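Local structure of RNA-dependent RNA Polymerase (Bombyx mori cytoplasmic polyhedrosis virus, 6TZ0) at residues I739-R744 with D765-R770. The protein catalyses RNA-templated RNA synthesis inside a double-stranded RNA virus, making plus strands in fully conservative transcription and probably also the complementary minus strands of the genome. Sequence-based numbering, arbitrary orientation.
Sequences ISLWTR and DDLLFR
Ile739 lies alongside Leu767, and the two side chains run past one another, pointing opposite ways. CB of Ile739 is 3.8 Å from CD2 of Leu767, and its CG2 branch meets Leu767 CG. The other branch does more. CG1 of Ile739 stands anti to the carbonyl carbon (chi1 -63°), and the CD1 methyl beyond it reaches the end of helix 754-766. There CD1 sits 3.6 Å from Asp766 CB and close to the Asp766 carbonyl oxygen. The same methyl meets Arg770, whose side chain crosses that of Ile739 at about a right angle. The methyl approaches the guanidinium obliquely, with Ile739 CD1 3.4 Å from Arg770 NH1, and also touches Arg770 CD. NH1 of Arg770 also makes a weak hydrogen bond to the carbonyl oxygen of Phe735.

Leu741 meets Leu767 tip to tip. CD1 of Leu767 lies 3.9 Å from Leu741 CG and about as far from both of its methyls. Leu767 thus packs against both residues, its CD2 against Ile739 and its CD1 against Leu741. Across the contact the packing is mainly apolar. Within 739-744, the hydroxyls of Ser740 and Thr743 share a hydrogen bond (OG to OG1, 2.7 Å).

This is structural packing away from the nucleotide- and metal-binding sites. It joins the loop between strand 732-733 and helix 754-766 to the C-terminal end of that helix, where Leu767 is the first residue to leave helical geometry. Leu763 of the helix touches both Ile739 and Leu741. Helix 774-786 adds Leu777 against Leu767, and helix 206-218 adds Thr215 against Leu741.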
loop_
_atom_site.group_PDB
_atom_site.type_symbol
_atom_site.label_atom_id
_atom_site.label_comp_id
_atom_site.label_asym_id
_atom_site.label_seq_id
_atom_site.Cartn_x
_atom_site.Cartn_y
_atom_site.Cartn_z
ATOM N N ILE A 739 12.017 -10.586 13.275
ATOM C CA ILE A 739 11.508 -11.778 12.612
ATOM C C ILE A 739 10.894 -12.667 13.676
ATOM O O ILE A 739 11.574 -13.064 14.630
ATOM C CB ILE A 739 12.619 -12.511 11.857
ATOM C CG1 ILE A 739 13.169 -11.608 10.763
ATOM C CG2 ILE A 739 12.104 -13.819 11.288
ATOM C CD1 ILE A 739 14.457 -12.077 10.225
ATOM N N SER A 740 9.617 -12.988 13.516
ATOM C CA SER A 740 8.881 -13.771 14.497
ATOM C C SER A 740 8.661 -15.163 13.935
ATOM O O SER A 740 7.923 -15.338 12.962
ATOM C CB SER A 740 7.551 -13.116 14.838
ATOM O OG SER A 740 6.884 -13.847 15.847
ATOM N N LEU A 741 9.289 -16.150 14.558
ATOM C CA LEU A 741 9.082 -17.537 14.179
ATOM C C LEU A 741 7.772 -18.105 14.702
ATOM O O LEU A 741 7.459 -19.258 14.398
ATOM C CB LEU A 741 10.239 -18.396 14.690
ATOM C CG LEU A 741 11.642 -18.142 14.150
ATOM C CD1 LEU A 741 12.646 -19.009 14.880
ATOM C CD2 LEU A 741 11.694 -18.410 12.667
ATOM N N TRP A 742 7.000 -17.345 15.479
ATOM C CA TRP A 742 5.917 -17.926 16.255
ATOM C C TRP A 742 4.571 -17.234 16.094
ATOM O O TRP A 742 3.546 -17.876 16.352
ATOM C CB TRP A 742 6.294 -17.945 17.745
ATOM C CG TRP A 742 7.634 -18.590 17.984
ATOM C CD1 TRP A 742 8.793 -17.957 18.338
ATOM C CD2 TRP A 742 7.970 -19.963 17.789
ATOM N NE1 TRP A 742 9.820 -18.865 18.422
ATOM C CE2 TRP A 742 9.339 -20.104 18.089
ATOM C CE3 TRP A 742 7.241 -21.090 17.418
ATOM C CZ2 TRP A 742 9.988 -21.326 18.015
ATOM C CZ3 TRP A 742 7.887 -22.302 17.347
ATOM C CH2 TRP A 742 9.247 -22.412 17.648
ATOM N N THR A 743 4.522 -15.970 15.686
ATOM C CA THR A 743 3.267 -15.245 15.544
ATOM C C THR A 743 3.030 -14.878 14.083
ATOM O O THR A 743 3.918 -14.998 13.241
ATOM C CB THR A 743 3.254 -13.989 16.422
ATOM O OG1 THR A 743 4.280 -13.095 15.988
ATOM C CG2 THR A 743 3.509 -14.346 17.870
ATOM N N ARG A 744 1.806 -14.432 13.787
ATOM C CA ARG A 744 1.424 -14.034 12.438
ATOM C C ARG A 744 0.655 -12.723 12.456
ATOM O O ARG A 744 0.321 -12.177 13.509
ATOM C CB ARG A 744 0.551 -15.076 11.739
ATOM C CG ARG A 744 1.257 -16.325 11.370
ATOM C CD ARG A 744 0.327 -17.276 10.662
ATOM N NE ARG A 744 -0.078 -16.760 9.363
ATOM C CZ ARG A 744 0.612 -16.949 8.245
ATOM N NH1 ARG A 744 1.739 -17.642 8.274
ATOM N NH2 ARG A 744 0.178 -16.447 7.098
ATOM N N ASP A 765 16.210 -18.661 7.060
ATOM C CA ASP A 765 17.200 -18.032 6.195
ATOM C C ASP A 765 17.221 -16.517 6.358
ATOM O O ASP A 765 18.266 -15.893 6.148
ATOM C CB ASP A 765 16.936 -18.405 4.742
ATOM C CG ASP A 765 17.197 -19.867 4.463
ATOM O OD1 ASP A 765 18.032 -20.465 5.170
ATOM O OD2 ASP A 765 16.568 -20.420 3.536
ATOM N N ASP A 766 16.095 -15.907 6.732
ATOM C CA ASP A 766 16.108 -14.481 7.037
ATOM C C ASP A 766 16.812 -14.177 8.350
ATOM O O ASP A 766 17.359 -13.082 8.503
ATOM C CB ASP A 766 14.689 -13.919 7.098
ATOM C CG ASP A 766 13.997 -13.921 5.766
ATOM O OD1 ASP A 766 14.691 -13.893 4.734
ATOM O OD2 ASP A 766 12.749 -13.936 5.745
ATOM N N LEU A 767 16.806 -15.108 9.301
ATOM C CA LEU A 767 17.501 -14.931 10.571
ATOM C C LEU A 767 18.949 -15.392 10.550
ATOM O O LEU A 767 19.450 -15.815 11.589
ATOM C CB LEU A 767 16.787 -15.692 11.688
ATOM C CG LEU A 767 15.505 -15.217 12.348
ATOM C CD1 LEU A 767 14.998 -16.333 13.221
ATOM C CD2 LEU A 767 15.815 -14.004 13.187
ATOM N N LEU A 768 19.633 -15.353 9.411
ATOM C CA LEU A 768 20.849 -16.152 9.302
ATOM C C LEU A 768 22.099 -15.323 9.590
ATOM O O LEU A 768 22.992 -15.776 10.313
ATOM C CB LEU A 768 20.920 -16.802 7.925
ATOM C CG LEU A 768 21.672 -18.132 7.849
ATOM C CD1 LEU A 768 21.103 -18.918 6.703
ATOM C CD2 LEU A 768 23.155 -17.996 7.673
ATOM N N PHE A 769 22.211 -14.128 9.004
ATOM C CA PHE A 769 23.357 -13.280 9.317
ATOM C C PHE A 769 23.078 -12.284 10.428
ATOM O O PHE A 769 24.007 -11.625 10.894
ATOM C CB PHE A 769 23.888 -12.494 8.107
ATOM C CG PHE A 769 24.748 -13.292 7.165
ATOM C CD1 PHE A 769 24.666 -14.667 7.091
ATOM C CD2 PHE A 769 25.789 -12.664 6.507
ATOM C CE1 PHE A 769 25.485 -15.376 6.262
ATOM C CE2 PHE A 769 26.629 -13.373 5.680
ATOM C CZ PHE A 769 26.477 -14.736 5.563
ATOM N N ARG A 770 21.832 -12.143 10.858
ATOM C CA ARG A 770 21.502 -11.240 11.950
ATOM C C ARG A 770 21.506 -11.945 13.299
ATOM O O ARG A 770 21.025 -11.393 14.290
ATOM C CB ARG A 770 20.162 -10.567 11.670
ATOM C CG ARG A 770 19.013 -11.505 11.458
ATOM C CD ARG A 770 17.787 -10.729 11.045
ATOM N NE ARG A 770 17.893 -10.147 9.712
ATOM C CZ ARG A 770 16.990 -9.325 9.189
ATOM N NH1 ARG A 770 15.919 -8.987 9.888
ATOM N NH2 ARG A 770 17.148 -8.844 7.968
#